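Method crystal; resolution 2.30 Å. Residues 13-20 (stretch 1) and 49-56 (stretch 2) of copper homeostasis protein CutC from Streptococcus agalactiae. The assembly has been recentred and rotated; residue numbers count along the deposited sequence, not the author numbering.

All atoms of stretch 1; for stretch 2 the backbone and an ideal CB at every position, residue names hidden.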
# COMPACT_ATOMS: atom_id res chain seq x y z
N ASP A 13 -3.33 8.84 -10.86
CA ASP A 13 -3.75 10.21 -11.13
C ASP A 13 -2.62 11.17 -11.46
O ASP A 13 -2.83 12.38 -11.48
CB ASP A 13 -4.54 10.72 -9.93
CG ASP A 13 -5.66 9.79 -9.53
OD1 ASP A 13 -5.93 9.66 -8.32
OD2 ASP A 13 -6.29 9.20 -10.43
N LEU A 14 -1.43 10.65 -11.74
CA LEU A 14 -0.30 11.52 -12.03
C LEU A 14 -0.24 12.06 -13.46
O LEU A 14 0.38 13.09 -13.70
CB LEU A 14 1.02 10.79 -11.73
CG LEU A 14 1.30 10.37 -10.29
CD1 LEU A 14 2.69 9.79 -10.24
CD2 LEU A 14 1.18 11.54 -9.32
N THR A 15 -0.91 11.39 -14.39
CA THR A 15 -0.88 11.81 -15.79
C THR A 15 -1.44 13.20 -16.08
O THR A 15 -1.18 13.76 -17.14
CB THR A 15 -1.60 10.78 -16.69
OG1 THR A 15 -2.85 10.40 -16.10
CG2 THR A 15 -0.73 9.54 -16.87
N ARG A 16 -2.19 13.77 -15.14
CA ARG A 16 -2.76 15.09 -15.37
C ARG A 16 -2.00 16.20 -14.65
O ARG A 16 -2.34 17.38 -14.78
CB ARG A 16 -4.23 15.12 -14.95
CG ARG A 16 -5.08 16.08 -15.79
CD ARG A 16 -5.03 15.67 -17.26
NE ARG A 16 -5.50 14.30 -17.44
CZ ARG A 16 -5.05 13.47 -18.38
NH1 ARG A 16 -5.54 12.24 -18.46
NH2 ARG A 16 -4.11 13.87 -19.23
N LEU A 17 -0.98 15.84 -13.88
CA LEU A 17 -0.21 16.83 -13.15
C LEU A 17 0.65 17.69 -14.07
O LEU A 17 1.17 17.21 -15.08
CB LEU A 17 0.68 16.16 -12.10
CG LEU A 17 0.07 15.84 -10.73
CD1 LEU A 17 -1.22 15.05 -10.90
CD2 LEU A 17 1.07 15.05 -9.91
N ASP A 18 0.79 18.96 -13.71
CA ASP A 18 1.58 19.91 -14.48
C ASP A 18 2.43 20.74 -13.52
O ASP A 18 1.92 21.31 -12.56
CB ASP A 18 0.66 20.83 -15.28
CG ASP A 18 1.40 21.59 -16.36
OD1 ASP A 18 2.01 20.93 -17.23
OD2 ASP A 18 1.37 22.84 -16.34
N LYS A 19 3.73 20.81 -13.79
CA LYS A 19 4.66 21.56 -12.94
C LYS A 19 4.31 23.04 -12.83
O LYS A 19 4.80 23.74 -11.95
CB LYS A 19 6.09 21.41 -13.45
CG LYS A 19 6.34 21.99 -14.84
CD LYS A 19 7.76 21.67 -15.30
CE LYS A 19 8.04 22.21 -16.71
NZ LYS A 19 7.99 23.70 -16.76
N ALA A 20 3.45 23.50 -13.74
CA ALA A 20 3.05 24.90 -13.74
C ALA A 20 2.20 25.24 -12.51
O ALA A 20 2.19 26.39 -12.07
CB ALA A 20 2.28 25.22 -15.01
N UNK A 49 8.91 9.07 -13.70
CA UNK A 49 7.82 9.70 -14.42
C UNK A 49 7.66 11.16 -14.01
O UNK A 49 7.56 12.04 -14.85
CB UNK A 49 6.52 8.94 -14.18
N UNK A 50 7.63 11.41 -12.70
CA UNK A 50 7.48 12.77 -12.21
C UNK A 50 8.70 13.64 -12.49
O UNK A 50 8.56 14.79 -12.90
CB UNK A 50 7.20 12.75 -10.71
N UNK A 51 9.90 13.10 -12.28
CA UNK A 51 11.11 13.87 -12.56
C UNK A 51 11.12 14.28 -14.02
O UNK A 51 11.54 15.38 -14.37
CB UNK A 51 12.37 13.07 -12.22
N UNK A 52 10.65 13.38 -14.88
CA UNK A 52 10.59 13.64 -16.31
C UNK A 52 9.68 14.85 -16.59
O UNK A 52 9.95 15.62 -17.52
CB UNK A 52 10.09 12.40 -17.06
N UNK A 53 8.63 15.03 -15.78
CA UNK A 53 7.71 16.15 -15.95
C UNK A 53 8.14 17.34 -15.08
O UNK A 53 7.42 18.33 -14.95
CB UNK A 53 6.28 15.72 -15.60
N UNK A 54 9.33 17.23 -14.49
CA UNK A 54 9.85 18.30 -13.66
C UNK A 54 9.14 18.53 -12.33
O UNK A 54 8.91 19.67 -11.94
CB UNK A 54 9.81 19.60 -14.46
N UNK A 55 8.79 17.46 -11.64
CA UNK A 55 8.13 17.62 -10.35
C UNK A 55 8.82 16.74 -9.30
O UNK A 55 9.19 15.60 -9.57
CB UNK A 55 6.64 17.27 -10.46
N UNK A 56 9.01 17.30 -8.11
CA UNK A 56 9.67 16.60 -7.01
C UNK A 56 8.75 15.56 -6.40
O UNK A 56 7.53 15.65 -6.50
CB UNK A 56 10.13 17.59 -5.94

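Position 49 has helical angles (-66/-49) and a CA-to-CB bond directed toward stretch 1, yet no atom of that stretch lies within 5.5 Å of the ideal CB. The gap suits a long or broad side chain, such as an aromatic, methionine or leucine. The deposited residue is Y49. With chi1 t its ring spans the gap: CE2 lies 4.0 Å from L14 CB, L14 O sits at the ring edge near its plane, 3.9 Å from Y49 CE2, and Y49 OH comes 3.2 Å from T15 CG2.

At position 50 CA-to-CB points sideways, and the ideal CB is 5.4 Å from L14 CD1. The leucine methyls of stretch 1 offer an apolar surface, so leucine, methionine or isoleucine would be plausible. It is L50, whose end comes nearer than its CB: CD2 reaches L14 CD1 at 3.8 Å and L17 CD2 at 4.2 Å.

Positions 51 and 52 are helical and out of reach, so stretch 1 places no demand on them. They are H51 and E52.

Position 53 is the first to leave helical angles (-92/8). Its CB points sideways, 5.4 Å from L17 O, but the carbonyls of L14, T15 and L17 form a group of acceptors farther off. A long donor, lysine or arginine, would answer them; glutamine is a shorter alternative. K53 is deposited. Its NZ donates to L17 O at 2.8 Å and, weakly, to L14 O at 3.1 Å; L14 O also accepts from L17 N at 3.1 Å, a bond that helps shape the turn presenting these carbonyls. The backbone contributes too: one water accepts from K19 N and donates to K53 O, at 2.8 Å from each of those atoms.

Position 54 has positive phi (70/42), which by itself favours glycine, with asparagine a usual second choice. Here an ideal CB would lie 3.0 Å from K19 CD, too tight for comfort, so two independent observations indicate glycine. G54 is found, and its O packs 3.6 Å from K19 CB.

Position 55 has extended angles (-131/137) and CA-to-CB toward stretch 1, with the ideal CB 5.1 Å from K19 CB and the L17 methyls farther along. Isoleucine, valine or leucine would fit, the beta-branched pair being at ease in this conformation. I55, with both chi angles t, brings CD1 to 4.0 Å from L17 CD2.

Position 56 is extended and out of reach, leaving the choice open as far as stretch 1 is concerned; it is S56.

Stretch 2, residues 49-56: YLHEKGIS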
# COMPACT_ATOMS: atom_id res chain seq x y z
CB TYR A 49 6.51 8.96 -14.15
CG TYR A 49 5.33 9.52 -14.91
CD1 TYR A 49 5.12 9.21 -16.25
CD2 TYR A 49 4.41 10.37 -14.28
CE1 TYR A 49 4.03 9.72 -16.95
CE2 TYR A 49 3.32 10.89 -14.97
CZ TYR A 49 3.13 10.56 -16.31
OH TYR A 49 2.04 11.06 -16.99
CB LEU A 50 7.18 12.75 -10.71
CG LEU A 50 5.84 12.12 -10.33
CD1 LEU A 50 5.79 11.89 -8.84
CD2 LEU A 50 4.69 13.02 -10.79
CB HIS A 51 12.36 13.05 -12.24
CG HIS A 51 12.62 12.86 -10.78
ND1 HIS A 51 13.55 11.97 -10.30
CD2 HIS A 51 12.06 13.45 -9.70
CE1 HIS A 51 13.56 12.02 -8.98
NE2 HIS A 51 12.66 12.90 -8.59
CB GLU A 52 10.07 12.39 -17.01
CG GLU A 52 10.11 12.39 -18.53
CD GLU A 52 9.86 10.99 -19.10
OE1 GLU A 52 10.76 10.13 -18.94
OE2 GLU A 52 8.78 10.75 -19.69
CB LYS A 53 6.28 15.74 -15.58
CG LYS A 53 5.70 14.67 -16.47
CD LYS A 53 4.34 14.19 -16.00
CE LYS A 53 3.24 15.21 -16.22
NZ LYS A 53 1.93 14.65 -15.82
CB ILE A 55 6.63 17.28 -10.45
CG1 ILE A 55 6.02 17.17 -9.06
CG2 ILE A 55 6.44 16.00 -11.24
CD1 ILE A 55 4.54 16.92 -9.06
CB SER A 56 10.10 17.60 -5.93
OG SER A 56 11.00 18.55 -6.46
O HOH W 1 5.02 19.41 -15.90
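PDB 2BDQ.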